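Local coordinates for protein hydrolase, isochorismatase family (Pseudomonas putida, PDB 4L07) that probably hydrolyses maleamate to maleate and ammonia, as a maleamate amidase of the isochorismatase-like hydrolase family, at residues A[20-25]-A[61-66]; A[52-57]-A[198-203]; A[69-74]-A[92-97]; A[140-145]-A[165-170]. All blocks are in the same frame, centred on the assembly; numbering follows the deposited sequence.

All four contacts belong to one alpha/beta domain built round a parallel sheet. Contact 1 pairs strands 22-27 and 65-70, and contact 4 pairs 138-144 with 163-172; their centres lie about 14 Å apart, and strands 22-27 and 138-144 are themselves neighbours. Contact 2 packs helices 45-60 and 196-207 over this region, its centre about 10 Å from that of contact 1 and about 12 Å from that of contact 4. Contact 3, its centre about 26 Å from that of contact 1, continues from strand 65-70 into a loop. Along the chain contacts 1, 3 and 4 close in series, and the C-terminal helix of contact 2 then returns to helix 45-60, bringing distant parts of the sequence together.

Contact 1 of 4, residues A[20-25]-A[61-66]; sequences VHPAII and LEFPVI
The Phe63 ring has Pro22 over one face and, near the rim of the other, the carbonyl O of Leu61. Pro22 CD lies over the centre, 3.9 Å from the ring centroid and 9° off the normal, in a clean CH-pi contact; Pro22 CG reaches the CD2 and CE2 side. Phe63 has CG anti to its own carbonyl carbon (chi1 -58°), and its CB rests 3.3 Å from Pro22 O. Val206 of helix 196-207 also packs on the Phe63 side chain.

Beyond this pair the chains run on as neighbouring parallel strands. Ile24 N donates to Pro64 O at 2.9 Å, in the plane of that carbonyl, and Ile24 O receives the N-H of Ile66, almost along its C=O axis and equally short. Ile24 thus uses both its backbone polar groups on the same neighbour, as a parallel bridge requires. Ala23 CB meets Pro64 CB at 3.9 Å. Ile24 and Val65 lie side by side and point the same way, Ile24 CG1 against Val65 CG2 at 4.1 Å, toward helix 45-60, where Ile54 and Cys55 receive Ile24. Ile25 and Ile66 turn to the other face of the sheet.

Just before the strand, Glu62 has positive phi and ends helix 45-60 in a Schellman motif, which turns the chain into Phe63. The joint between these strands is therefore held by two nearly straight backbone bonds, while at its entrance a proline-aromatic contact contributes dispersion and a weak electrostatic attraction between C-H and pi cloud.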
loop_
_atom_site.group_PDB
_atom_site.type_symbol
_atom_site.label_atom_id
_atom_site.label_comp_id
_atom_site.label_asym_id
_atom_site.label_seq_id
_atom_site.Cartn_x
_atom_site.Cartn_y
_atom_site.Cartn_z
ATOM N N VAL A 20 8.836 -23.503 -1.315
ATOM C CA VAL A 20 8.331 -24.574 -2.165
ATOM C C VAL A 20 7.153 -24.146 -3.049
ATOM O O VAL A 20 6.557 -24.980 -3.734
ATOM C CB VAL A 20 7.991 -25.845 -1.342
ATOM C CG1 VAL A 20 9.262 -26.484 -0.799
ATOM C CG2 VAL A 20 7.013 -25.533 -0.213
ATOM N N HIS A 21 6.843 -22.845 -3.049
ATOM C CA HIS A 21 5.782 -22.291 -3.898
ATOM C C HIS A 21 6.266 -21.123 -4.717
ATOM O O HIS A 21 6.035 -19.958 -4.364
ATOM C CB HIS A 21 4.558 -21.921 -3.070
ATOM C CG HIS A 21 3.966 -23.083 -2.308
ATOM N ND1 HIS A 21 3.300 -24.085 -2.917
ATOM C CD2 HIS A 21 3.967 -23.381 -0.949
ATOM C CE1 HIS A 21 2.892 -24.977 -1.994
ATOM N NE2 HIS A 21 3.299 -24.546 -0.791
ATOM N N PRO A 22 6.954 -21.419 -5.833
ATOM C CA PRO A 22 7.578 -20.412 -6.678
ATOM C C PRO A 22 6.598 -19.672 -7.580
ATOM O O PRO A 22 5.579 -20.234 -7.984
ATOM C CB PRO A 22 8.545 -21.228 -7.556
ATOM C CG PRO A 22 8.554 -22.616 -6.991
ATOM C CD PRO A 22 7.226 -22.781 -6.325
ATOM N N ALA A 23 6.939 -18.426 -7.899
ATOM C CA ALA A 23 6.258 -17.653 -8.926
ATOM C C ALA A 23 7.285 -16.833 -9.696
ATOM O O ALA A 23 8.313 -16.414 -9.141
ATOM C CB ALA A 23 5.193 -16.751 -8.312
ATOM N N ILE A 24 7.019 -16.635 -10.984
ATOM C CA ILE A 24 7.914 -15.882 -11.853
ATOM C C ILE A 24 7.298 -14.507 -12.116
ATOM O O ILE A 24 6.138 -14.408 -12.530
ATOM C CB ILE A 24 8.144 -16.614 -13.207
ATOM C CG1 ILE A 24 8.336 -18.137 -13.018
ATOM C CG2 ILE A 24 9.256 -15.953 -14.029
ATOM C CD1 ILE A 24 9.495 -18.583 -12.138
ATOM N N ILE A 25 8.073 -13.454 -11.873
ATOM C CA ILE A 25 7.652 -12.095 -12.213
ATOM C C ILE A 25 8.538 -11.584 -13.344
ATOM O O ILE A 25 9.755 -11.500 -13.193
ATOM C CB ILE A 25 7.741 -11.134 -11.006
ATOM C CG1 ILE A 25 7.035 -11.733 -9.780
ATOM C CG2 ILE A 25 7.194 -9.759 -11.386
ATOM C CD1 ILE A 25 7.405 -11.068 -8.468
ATOM N N LEU A 61 4.641 -26.388 -14.995
ATOM C CA LEU A 61 4.592 -26.932 -13.638
ATOM C C LEU A 61 3.471 -26.325 -12.795
ATOM O O LEU A 61 3.337 -26.647 -11.613
ATOM C CB LEU A 61 5.945 -26.755 -12.932
ATOM C CG LEU A 61 7.152 -27.511 -13.501
ATOM C CD1 LEU A 61 8.414 -27.171 -12.719
ATOM C CD2 LEU A 61 6.918 -29.017 -13.525
ATOM N N GLU A 62 2.673 -25.457 -13.417
ATOM C CA GLU A 62 1.535 -24.780 -12.773
ATOM C C GLU A 62 1.921 -23.841 -11.624
ATOM O O GLU A 62 1.169 -23.657 -10.663
ATOM C CB GLU A 62 0.442 -25.783 -12.369
ATOM C CG GLU A 62 -0.145 -26.511 -13.571
ATOM C CD GLU A 62 -1.126 -27.615 -13.212
ATOM O OE1 GLU A 62 -1.745 -28.167 -14.147
ATOM O OE2 GLU A 62 -1.281 -27.942 -12.014
ATOM N N PHE A 63 3.103 -23.243 -11.743
ATOM C CA PHE A 63 3.515 -22.161 -10.855
ATOM C C PHE A 63 3.105 -20.849 -11.516
ATOM O O PHE A 63 3.173 -20.734 -12.748
ATOM C CB PHE A 63 5.030 -22.167 -10.631
ATOM C CG PHE A 63 5.568 -23.450 -10.066
ATOM C CD1 PHE A 63 4.844 -24.183 -9.124
ATOM C CD2 PHE A 63 6.826 -23.910 -10.450
ATOM C CE1 PHE A 63 5.352 -25.367 -8.602
ATOM C CE2 PHE A 63 7.340 -25.088 -9.924
ATOM C CZ PHE A 63 6.602 -25.815 -9.000
ATOM N N PRO A 64 2.677 -19.856 -10.714
ATOM C CA PRO A 64 2.251 -18.585 -11.308
ATOM C C PRO A 64 3.341 -17.901 -12.134
ATOM O O PRO A 64 4.502 -17.858 -11.726
ATOM C CB PRO A 64 1.879 -17.736 -10.089
ATOM C CG PRO A 64 1.442 -18.743 -9.080
ATOM C CD PRO A 64 2.370 -19.911 -9.272
ATOM N N VAL A 65 2.953 -17.394 -13.298
ATOM C CA VAL A 65 3.831 -16.597 -14.162
ATOM C C VAL A 65 3.101 -15.294 -14.444
ATOM O O VAL A 65 2.032 -15.303 -15.051
ATOM C CB VAL A 65 4.138 -17.313 -15.499
ATOM C CG1 VAL A 65 4.852 -16.372 -16.472
ATOM C CG2 VAL A 65 4.962 -18.573 -15.264
ATOM N N ILE A 66 3.666 -14.178 -13.986
ATOM C CA ILE A 66 3.011 -12.869 -14.091
ATOM C C ILE A 66 3.925 -11.847 -14.778
ATOM O O ILE A 66 5.074 -11.655 -14.364
ATOM C CB ILE A 66 2.574 -12.344 -12.702
ATOM C CG1 ILE A 66 1.610 -13.332 -12.034
ATOM C CG2 ILE A 66 1.911 -10.973 -12.821
ATOM C CD1 ILE A 66 1.436 -13.116 -10.544
#

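Contact 2 of 4, residues A[52-57]-A[198-203]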
loop_
_atom_site.group_PDB
_atom_site.type_symbol
_atom_site.label_atom_id
_atom_site.label_comp_id
_atom_site.label_asym_id
_atom_site.label_seq_id
_atom_site.Cartn_x
_atom_site.Cartn_y
_atom_site.Cartn_z
ATOM N N LYS A 52 12.191 -16.745 -21.210
ATOM C CA LYS A 52 11.203 -17.623 -21.860
ATOM C C LYS A 52 11.335 -19.071 -21.376
ATOM O O LYS A 52 10.333 -19.737 -21.116
ATOM C CB LYS A 52 11.312 -17.553 -23.388
ATOM C CG LYS A 52 10.269 -18.396 -24.120
ATOM C CD LYS A 52 10.350 -18.209 -25.628
ATOM C CE LYS A 52 9.345 -19.090 -26.368
ATOM N NZ LYS A 52 9.537 -20.547 -26.101
ATOM N N GLU A 53 12.573 -19.545 -21.246
ATOM C CA GLU A 53 12.838 -20.899 -20.753
ATOM C C GLU A 53 12.307 -21.096 -19.331
ATOM O O GLU A 53 11.654 -22.098 -19.037
ATOM C CB GLU A 53 14.336 -21.213 -20.819
ATOM C CG GLU A 53 14.909 -21.187 -22.228
ATOM C CD GLU A 53 16.380 -21.564 -22.286
ATOM O OE1 GLU A 53 17.170 -21.081 -21.441
ATOM O OE2 GLU A 53 16.748 -22.340 -23.193
ATOM N N ILE A 54 12.581 -20.126 -18.463
ATOM C CA ILE A 54 12.098 -20.151 -17.086
ATOM C C ILE A 54 10.566 -20.156 -17.027
ATOM O O ILE A 54 9.968 -20.983 -16.329
ATOM C CB ILE A 54 12.681 -18.974 -16.263
ATOM C CG1 ILE A 54 14.183 -19.184 -16.027
ATOM C CG2 ILE A 54 11.959 -18.831 -14.929
ATOM C CD1 ILE A 54 14.872 -18.024 -15.327
ATOM N N CYS A 55 9.947 -19.235 -17.763
ATOM C CA CYS A 55 8.487 -19.106 -17.795
ATOM C C CYS A 55 7.817 -20.355 -18.371
ATOM O O CYS A 55 6.826 -20.834 -17.819
ATOM C CB CYS A 55 8.067 -17.866 -18.580
ATOM S SG CYS A 55 8.453 -16.299 -17.759
ATOM N N ASP A 56 8.368 -20.888 -19.463
ATOM C CA ASP A 56 7.837 -22.127 -20.055
ATOM C C ASP A 56 7.829 -23.292 -19.069
ATOM O O ASP A 56 6.847 -24.036 -18.995
ATOM C CB ASP A 56 8.587 -22.512 -21.338
ATOM C CG ASP A 56 8.245 -21.610 -22.512
ATOM O OD1 ASP A 56 7.379 -20.723 -22.369
ATOM O OD2 ASP A 56 8.846 -21.782 -23.594
ATOM N N LEU A 57 8.914 -23.443 -18.307
ATOM C CA LEU A 57 8.998 -24.488 -17.292
ATOM C C LEU A 57 7.999 -24.230 -16.161
ATOM O O LEU A 57 7.209 -25.107 -15.818
ATOM C CB LEU A 57 10.415 -24.585 -16.715
ATOM C CG LEU A 57 11.045 -25.928 -16.297
ATOM C CD1 LEU A 57 11.972 -25.726 -15.108
ATOM C CD2 LEU A 57 10.059 -27.056 -16.014
ATOM N N ASP A 198 20.532 -22.352 -12.778
ATOM C CA ASP A 198 20.183 -22.634 -11.384
ATOM C C ASP A 198 18.660 -22.649 -11.226
ATOM O O ASP A 198 18.102 -23.617 -10.716
ATOM C CB ASP A 198 20.837 -21.590 -10.455
ATOM C CG ASP A 198 20.404 -21.707 -8.979
ATOM O OD1 ASP A 198 20.912 -20.911 -8.160
ATOM O OD2 ASP A 198 19.571 -22.559 -8.609
ATOM N N ILE A 199 17.998 -21.584 -11.677
ATOM C CA ILE A 199 16.542 -21.469 -11.549
ATOM C C ILE A 199 15.835 -22.686 -12.143
ATOM O O ILE A 199 14.982 -23.287 -11.493
ATOM C CB ILE A 199 16.004 -20.157 -12.179
ATOM C CG1 ILE A 199 16.574 -18.925 -11.455
ATOM C CG2 ILE A 199 14.475 -20.128 -12.181
ATOM C CD1 ILE A 199 16.298 -18.868 -9.961
ATOM N N LEU A 200 16.214 -23.054 -13.364
ATOM C CA LEU A 200 15.570 -24.166 -14.072
ATOM C C LEU A 200 15.693 -25.481 -13.305
ATOM O O LEU A 200 14.704 -26.187 -13.126
ATOM C CB LEU A 200 16.132 -24.311 -15.490
ATOM C CG LEU A 200 15.849 -23.187 -16.489
ATOM C CD1 LEU A 200 16.749 -23.332 -17.710
ATOM C CD2 LEU A 200 14.377 -23.128 -16.891
ATOM N N LYS A 201 16.906 -25.786 -12.840
ATOM C CA LYS A 201 17.171 -26.982 -12.044
ATOM C C LYS A 201 16.365 -26.948 -10.749
ATOM O O LYS A 201 15.774 -27.954 -10.352
ATOM C CB LYS A 201 18.675 -27.099 -11.756
ATOM C CG LYS A 201 19.098 -28.334 -10.974
ATOM C CD LYS A 201 20.608 -28.362 -10.783
ATOM C CE LYS A 201 21.032 -29.382 -9.736
ATOM N NZ LYS A 201 20.942 -30.779 -10.242
ATOM N N TRP A 202 16.325 -25.776 -10.113
ATOM C CA TRP A 202 15.579 -25.577 -8.873
ATOM C C TRP A 202 14.089 -25.784 -9.031
ATOM O O TRP A 202 13.468 -26.442 -8.196
ATOM C CB TRP A 202 15.881 -24.199 -8.273
ATOM C CG TRP A 202 15.024 -23.885 -7.071
ATOM C CD1 TRP A 202 15.048 -24.502 -5.825
ATOM C CD2 TRP A 202 13.956 -22.879 -6.975
ATOM N NE1 TRP A 202 14.104 -23.961 -4.993
ATOM C CE2 TRP A 202 13.415 -22.985 -5.618
ATOM C CE3 TRP A 202 13.418 -21.933 -7.846
ATOM C CZ2 TRP A 202 12.385 -22.171 -5.172
ATOM C CZ3 TRP A 202 12.377 -21.122 -7.389
ATOM C CH2 TRP A 202 11.876 -21.238 -6.080
ATOM N N LEU A 203 13.502 -25.245 -10.103
ATOM C CA LEU A 203 12.064 -25.423 -10.355
ATOM C C LEU A 203 11.698 -26.901 -10.547
ATOM O O LEU A 203 10.695 -27.371 -10.006
ATOM C CB LEU A 203 11.590 -24.583 -11.549
ATOM C CG LEU A 203 11.639 -23.054 -11.409
ATOM C CD1 LEU A 203 11.383 -22.372 -12.745
ATOM C CD2 LEU A 203 10.668 -22.558 -10.345
#
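Helices 45-60 and 196-207 run almost parallel here: the axes of 52-57 and 198-203 differ by 7° in N-to-C direction and come within 9.9 Å. The closest backbone approach is Ile54 to Leu200, with CA atoms 6.1 Å apart. No hydrogen bond crosses between the segments; aliphatic side chains carry the contact.

Leu200, with CG anti to its carbonyl carbon (chi1 -67°), sends CD2 against the backbone of the facing helix, 3.6 Å from Glu53 O and 3.8 Å from Ile54 CA. In return Leu57 reaches across with CD1, which comes 3.4 Å from Leu200 O and also touches Leu203 CB. Leu57 and Leu203 slide past each other in opposite directions. Deeper in, Ile54 crosses Ile199 obliquely, its CD1 lying 3.8 Å from Ile199 CG2. Leu203 CD1 closes over Ile54 O at 4.1 Å.

Along the outer flank of 52-57 the charged groups pair within their own helix. Lys52 NZ binds the syn lone pair of Asp56 OD2 in a 2.9 Å salt bridge, and Glu53 is paired with Arg50.

Toward the sheet, Ile54 rests on Ile24, and Leu203 on Pro22. Two neighbouring helices lying together on one face of a parallel sheet are characteristic of the three-layer alpha/beta/alpha fold of isochorismatase-like hydrolases.

Contact 3 of 4, residues A[69-74]-A[92-97]; sequences TIAYHP and LLYGSR
A single backbone bridge, Tyr72 to Leu93, fastens the segment just past strand 65-70 to a loop that folds back through a type II beta turn, Leu93 to Ser96. Tyr72 N donates to Leu92 O at 2.8 Å, in the carbonyl plane. Tyr72 O accepts from Tyr94 N at 3.1 Å, the donor standing above the carbonyl plane, so both backbone groups of Tyr72 are engaged. The turn is closed on a single acceptor: Leu93 O takes Ser96 N and also Ser96 OG, the latter at 2.7 Å on a lone pair.

Other polar atoms of the contact find partners beyond the two segments. Lys117 NZ bonds both Ala71 O and Tyr94 OH, while Tyr72 OH donates to Lys117 O. His73 N is bonded to Glu76 OE2.

The Tyr94 ring is filled on both sides. His73 lies over one face in an offset stack, centroids 3.8 Å apart and planes 10° from parallel; Ala71 CB stands over the centre of the opposite face, 4.0 Å from the centroid. His73 N meets the edge in the ring plane, so the edge of the tyrosine lies against the backbone at Tyr72 and His73. His73 also packs on Val113 of the second subunit, which puts this stack next to the subunit interface. Within the stack, Tyr94 CE1 sits over the centre of the imidazole, 3.3 Å from His73 NE2.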
loop_
_atom_site.group_PDB
_atom_site.type_symbol
_atom_site.label_atom_id
_atom_site.label_comp_id
_atom_site.label_asym_id
_atom_site.label_seq_id
_atom_site.Cartn_x
_atom_site.Cartn_y
_atom_site.Cartn_z
ATOM N N THR A 69 3.788 -4.410 -17.046
ATOM C CA THR A 69 4.016 -3.386 -18.055
ATOM C C THR A 69 3.670 -2.030 -17.447
ATOM O O THR A 69 2.779 -1.930 -16.589
ATOM C CB THR A 69 3.205 -3.654 -19.355
ATOM O OG1 THR A 69 3.645 -2.782 -20.406
ATOM C CG2 THR A 69 1.704 -3.454 -19.132
ATOM N N ILE A 70 4.396 -1.002 -17.870
ATOM C CA ILE A 70 4.064 0.375 -17.537
ATOM C C ILE A 70 3.212 0.936 -18.677
ATOM O O ILE A 70 3.637 0.940 -19.837
ATOM C CB ILE A 70 5.334 1.247 -17.370
ATOM C CG1 ILE A 70 6.156 0.792 -16.149
ATOM C CG2 ILE A 70 4.954 2.721 -17.269
ATOM C CD1 ILE A 70 7.549 1.400 -16.064
ATOM N N ALA A 71 2.012 1.403 -18.347
ATOM C CA ALA A 71 1.128 2.024 -19.338
ATOM C C ALA A 71 0.334 3.164 -18.712
ATOM O O ALA A 71 -0.130 3.038 -17.576
ATOM C CB ALA A 71 0.180 0.988 -19.925
ATOM N N TYR A 72 0.196 4.265 -19.452
ATOM C CA TYR A 72 -0.530 5.459 -18.990
ATOM C C TYR A 72 -1.678 5.878 -19.889
ATOM O O TYR A 72 -1.602 5.768 -21.112
ATOM C CB TYR A 72 0.402 6.665 -18.882
ATOM C CG TYR A 72 1.596 6.413 -18.018
ATOM C CD1 TYR A 72 1.472 6.356 -16.633
ATOM C CD2 TYR A 72 2.850 6.205 -18.587
ATOM C CE1 TYR A 72 2.573 6.104 -15.831
ATOM C CE2 TYR A 72 3.956 5.955 -17.795
ATOM C CZ TYR A 72 3.808 5.911 -16.418
ATOM O OH TYR A 72 4.894 5.659 -15.624
ATOM N N HIS A 73 -2.735 6.389 -19.263
ATOM C CA HIS A 73 -3.721 7.185 -19.975
ATOM C C HIS A 73 -3.177 8.579 -20.068
ATOM O O HIS A 73 -2.475 9.027 -19.155
ATOM C CB HIS A 73 -5.049 7.187 -19.227
ATOM C CG HIS A 73 -5.660 5.821 -19.079
ATOM N ND1 HIS A 73 -6.159 5.134 -20.125
ATOM C CD2 HIS A 73 -5.855 5.024 -17.953
ATOM C CE1 HIS A 73 -6.640 3.953 -19.693
ATOM N NE2 HIS A 73 -6.455 3.890 -18.362
ATOM N N PRO A 74 -3.481 9.295 -21.167
ATOM C CA PRO A 74 -2.969 10.656 -21.361
ATOM C C PRO A 74 -3.180 11.584 -20.156
ATOM O O PRO A 74 -2.283 12.351 -19.805
ATOM C CB PRO A 74 -3.770 11.155 -22.563
ATOM C CG PRO A 74 -4.042 9.914 -23.342
ATOM C CD PRO A 74 -4.263 8.830 -22.332
ATOM N N LEU A 92 4.731 5.667 -23.104
ATOM C CA LEU A 92 4.138 4.359 -22.836
ATOM C C LEU A 92 2.625 4.465 -22.615
ATOM O O LEU A 92 2.132 4.315 -21.500
ATOM C CB LEU A 92 4.843 3.688 -21.640
ATOM C CG LEU A 92 6.342 3.322 -21.743
ATOM C CD1 LEU A 92 6.618 2.284 -22.817
ATOM C CD2 LEU A 92 7.252 4.511 -21.973
ATOM N N LEU A 93 1.898 4.710 -23.703
ATOM C CA LEU A 93 0.457 4.983 -23.640
ATOM C C LEU A 93 -0.363 3.742 -23.949
ATOM O O LEU A 93 0.033 2.940 -24.799
ATOM C CB LEU A 93 0.083 6.105 -24.618
ATOM C CG LEU A 93 0.644 7.515 -24.396
ATOM C CD1 LEU A 93 0.439 8.386 -25.630
ATOM C CD2 LEU A 93 0.046 8.179 -23.161
ATOM N N TYR A 94 -1.501 3.581 -23.263
ATOM C CA TYR A 94 -2.432 2.485 -23.558
ATOM C C TYR A 94 -2.731 2.492 -25.056
ATOM O O TYR A 94 -2.824 3.560 -25.666
ATOM C CB TYR A 94 -3.756 2.640 -22.798
ATOM C CG TYR A 94 -3.740 2.286 -21.326
ATOM C CD1 TYR A 94 -3.413 3.239 -20.374
ATOM C CD2 TYR A 94 -4.087 1.006 -20.879
ATOM C CE1 TYR A 94 -3.411 2.937 -19.019
ATOM C CE2 TYR A 94 -4.084 0.692 -19.519
ATOM C CZ TYR A 94 -3.748 1.669 -18.593
ATOM O OH TYR A 94 -3.747 1.399 -17.230
ATOM N N GLY A 95 -2.862 1.305 -25.641
ATOM C CA GLY A 95 -3.173 1.182 -27.065
ATOM C C GLY A 95 -1.988 1.344 -28.005
ATOM O O GLY A 95 -2.138 1.194 -29.222
ATOM N N SER A 96 -0.813 1.658 -27.458
ATOM C CA SER A 96 0.402 1.748 -28.277
ATOM C C SER A 96 1.169 0.427 -28.275
ATOM O O SER A 96 0.993 -0.409 -27.386
ATOM C CB SER A 96 1.306 2.903 -27.815
ATOM O OG SER A 96 2.014 2.569 -26.628
ATOM N N ARG A 97 2.032 0.243 -29.272
ATOM C CA ARG A 97 2.887 -0.939 -29.330
ATOM C C ARG A 97 3.883 -0.980 -28.164
ATOM O O ARG A 97 4.285 -2.059 -27.734
ATOM C CB ARG A 97 3.632 -1.000 -30.671
ATOM C CG ARG A 97 4.338 -2.325 -30.932
ATOM C CD ARG A 97 4.933 -2.380 -32.332
ATOM N NE ARG A 97 5.719 -3.597 -32.533
ATOM C CZ ARG A 97 7.023 -3.703 -32.286
ATOM N NH1 ARG A 97 7.654 -4.853 -32.502
ATOM N NH2 ARG A 97 7.702 -2.663 -31.825
#

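Contact 4 of 4, residues A[140-145]-A[165-170]. With SO4 (sulfate ion), chain C.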
loop_
_atom_site.group_PDB
_atom_site.type_symbol
_atom_site.label_atom_id
_atom_site.label_comp_id
_atom_site.label_asym_id
_atom_site.label_seq_id
_atom_site.Cartn_x
_atom_site.Cartn_y
_atom_site.Cartn_z
ATOM N N VAL A 140 10.858 -15.365 -8.444
ATOM C CA VAL A 140 12.009 -15.174 -9.319
ATOM C C VAL A 140 11.734 -13.931 -10.161
ATOM O O VAL A 140 10.713 -13.841 -10.863
ATOM C CB VAL A 140 12.336 -16.409 -10.200
ATOM C CG1 VAL A 140 12.153 -17.714 -9.433
ATOM C CG2 VAL A 140 11.519 -16.407 -11.466
ATOM N N VAL A 141 12.627 -12.955 -10.054
ATOM C CA VAL A 141 12.432 -11.681 -10.728
ATOM C C VAL A 141 13.360 -11.574 -11.936
ATOM O O VAL A 141 14.559 -11.821 -11.829
ATOM C CB VAL A 141 12.631 -10.483 -9.771
ATOM C CG1 VAL A 141 12.302 -9.172 -10.476
ATOM C CG2 VAL A 141 11.758 -10.631 -8.532
ATOM N N THR A 142 12.773 -11.211 -13.073
ATOM C CA THR A 142 13.474 -11.020 -14.343
ATOM C C THR A 142 12.956 -9.726 -14.974
ATOM O O THR A 142 11.956 -9.177 -14.519
ATOM C CB THR A 142 13.179 -12.179 -15.326
ATOM O OG1 THR A 142 11.796 -12.146 -15.719
ATOM C CG2 THR A 142 13.482 -13.537 -14.695
ATOM N N GLY A 143 13.625 -9.227 -16.010
ATOM C CA GLY A 143 13.092 -8.090 -16.749
ATOM C C GLY A 143 14.031 -6.937 -17.052
ATOM O O GLY A 143 15.247 -7.107 -17.105
ATOM N N ALA A 144 13.446 -5.760 -17.261
ATOM C CA ALA A 144 14.191 -4.553 -17.608
ATOM C C ALA A 144 13.623 -3.341 -16.867
ATOM O O ALA A 144 12.407 -3.209 -16.768
ATOM C CB ALA A 144 14.133 -4.322 -19.112
ATOM N N THR A 145 14.472 -2.456 -16.339
ATOM C CA THR A 145 15.926 -2.601 -16.357
ATOM C C THR A 145 16.403 -2.991 -14.968
ATOM O O THR A 145 15.730 -2.726 -13.966
ATOM C CB THR A 145 16.639 -1.297 -16.771
ATOM O OG1 THR A 145 16.346 -0.259 -15.817
ATOM C CG2 THR A 145 16.188 -0.856 -18.156
ATOM N N LEU A 165 14.687 -14.480 -5.678
ATOM C CA LEU A 165 15.798 -14.945 -6.506
ATOM C C LEU A 165 15.860 -14.122 -7.788
ATOM O O LEU A 165 14.832 -13.857 -8.419
ATOM C CB LEU A 165 15.611 -16.429 -6.852
ATOM C CG LEU A 165 15.342 -17.406 -5.696
ATOM C CD1 LEU A 165 15.072 -18.808 -6.232
ATOM C CD2 LEU A 165 16.506 -17.436 -4.709
ATOM N N VAL A 166 17.067 -13.718 -8.177
ATOM C CA VAL A 166 17.244 -12.933 -9.389
ATOM C C VAL A 166 18.296 -13.555 -10.319
ATOM O O VAL A 166 19.491 -13.496 -10.029
ATOM C CB VAL A 166 17.548 -11.441 -9.073
ATOM C CG1 VAL A 166 18.702 -11.305 -8.103
ATOM C CG2 VAL A 166 17.817 -10.643 -10.342
ATOM N N PRO A 167 17.844 -14.173 -11.425
ATOM C CA PRO A 167 18.798 -14.660 -12.426
ATOM C C PRO A 167 19.369 -13.494 -13.224
ATOM O O PRO A 167 18.659 -12.863 -14.008
ATOM C CB PRO A 167 17.949 -15.581 -13.313
ATOM C CG PRO A 167 16.540 -15.136 -13.114
ATOM C CD PRO A 167 16.461 -14.594 -11.716
ATOM N N ALA A 168 20.652 -13.216 -13.006
ATOM C CA ALA A 168 21.327 -12.057 -13.590
ATOM C C ALA A 168 21.261 -12.049 -15.115
ATOM O O ALA A 168 21.146 -10.988 -15.734
ATOM C CB ALA A 168 22.775 -11.998 -13.115
ATOM N N ASP A 169 21.308 -13.240 -15.710
ATOM C CA ASP A 169 21.255 -13.377 -17.166
ATOM C C ASP A 169 19.846 -13.200 -17.745
ATOM O O ASP A 169 19.637 -13.395 -18.942
ATOM C CB ASP A 169 21.894 -14.704 -17.621
ATOM C CG ASP A 169 21.173 -15.931 -17.086
ATOM O OD1 ASP A 169 21.219 -16.982 -17.761
ATOM O OD2 ASP A 169 20.567 -15.863 -15.997
ATOM N N CYS A 170 18.891 -12.822 -16.892
ATOM C CA CYS A 170 17.519 -12.511 -17.304
ATOM C C CYS A 170 17.175 -11.037 -17.085
ATOM O O CYS A 170 16.036 -10.605 -17.308
ATOM C CB CYS A 170 16.533 -13.363 -16.512
ATOM S SG CYS A 170 16.619 -15.112 -16.909
HETATM S S SO4 C . 13.417 1.478 -15.972
HETATM O O1 SO4 C . 13.919 1.592 -17.367
HETATM O O2 SO4 C . 13.709 0.148 -15.423
HETATM O O3 SO4 C . 14.088 2.493 -15.131
HETATM O O4 SO4 C . 11.948 1.723 -15.924
#
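The methyl of Thr142 reaches strand 163-172. From CB, which lies 3.7 Å from Cys170 CB, CG2 runs anti to the carbonyl carbon and wedges between Cys170 CB at 3.6 Å and Pro167 CG at 3.8 Å. The other branch, OG1, sits between backbone N and carbonyl carbon (chi1 67°) and makes a weak hydrogen bond to Ile25 O.

The backbones start parallel: Val141 N donates to Leu165 O at 2.9 Å. Pro167 then has no N-H to offer, and Val141 O, with Pro167 CD 3.4 Å away, is buried without a partner in the model. The 3-10 segment 168-170 follows, and the O of its last residue, Cys170, accepts from Gly143 N above the carbonyl plane.

A cis peptide bond joins Ala144 to Thr145 at the N-cap of helix 146-159, its OG1 weakly hydrogen-bonded to Gly148 N. Thr145 N and OG1 both bond O2 of a sulfate, probably from the crystallisation liquor, at 2.9 and 2.7 Å; Cys149 N and Arg174 NH1 of this chain and Lys189 NZ of the third subunit also hold it. This beta-alpha-beta crossover thus presents a helix N-terminus able to hold an anion, consistent with the active-site region.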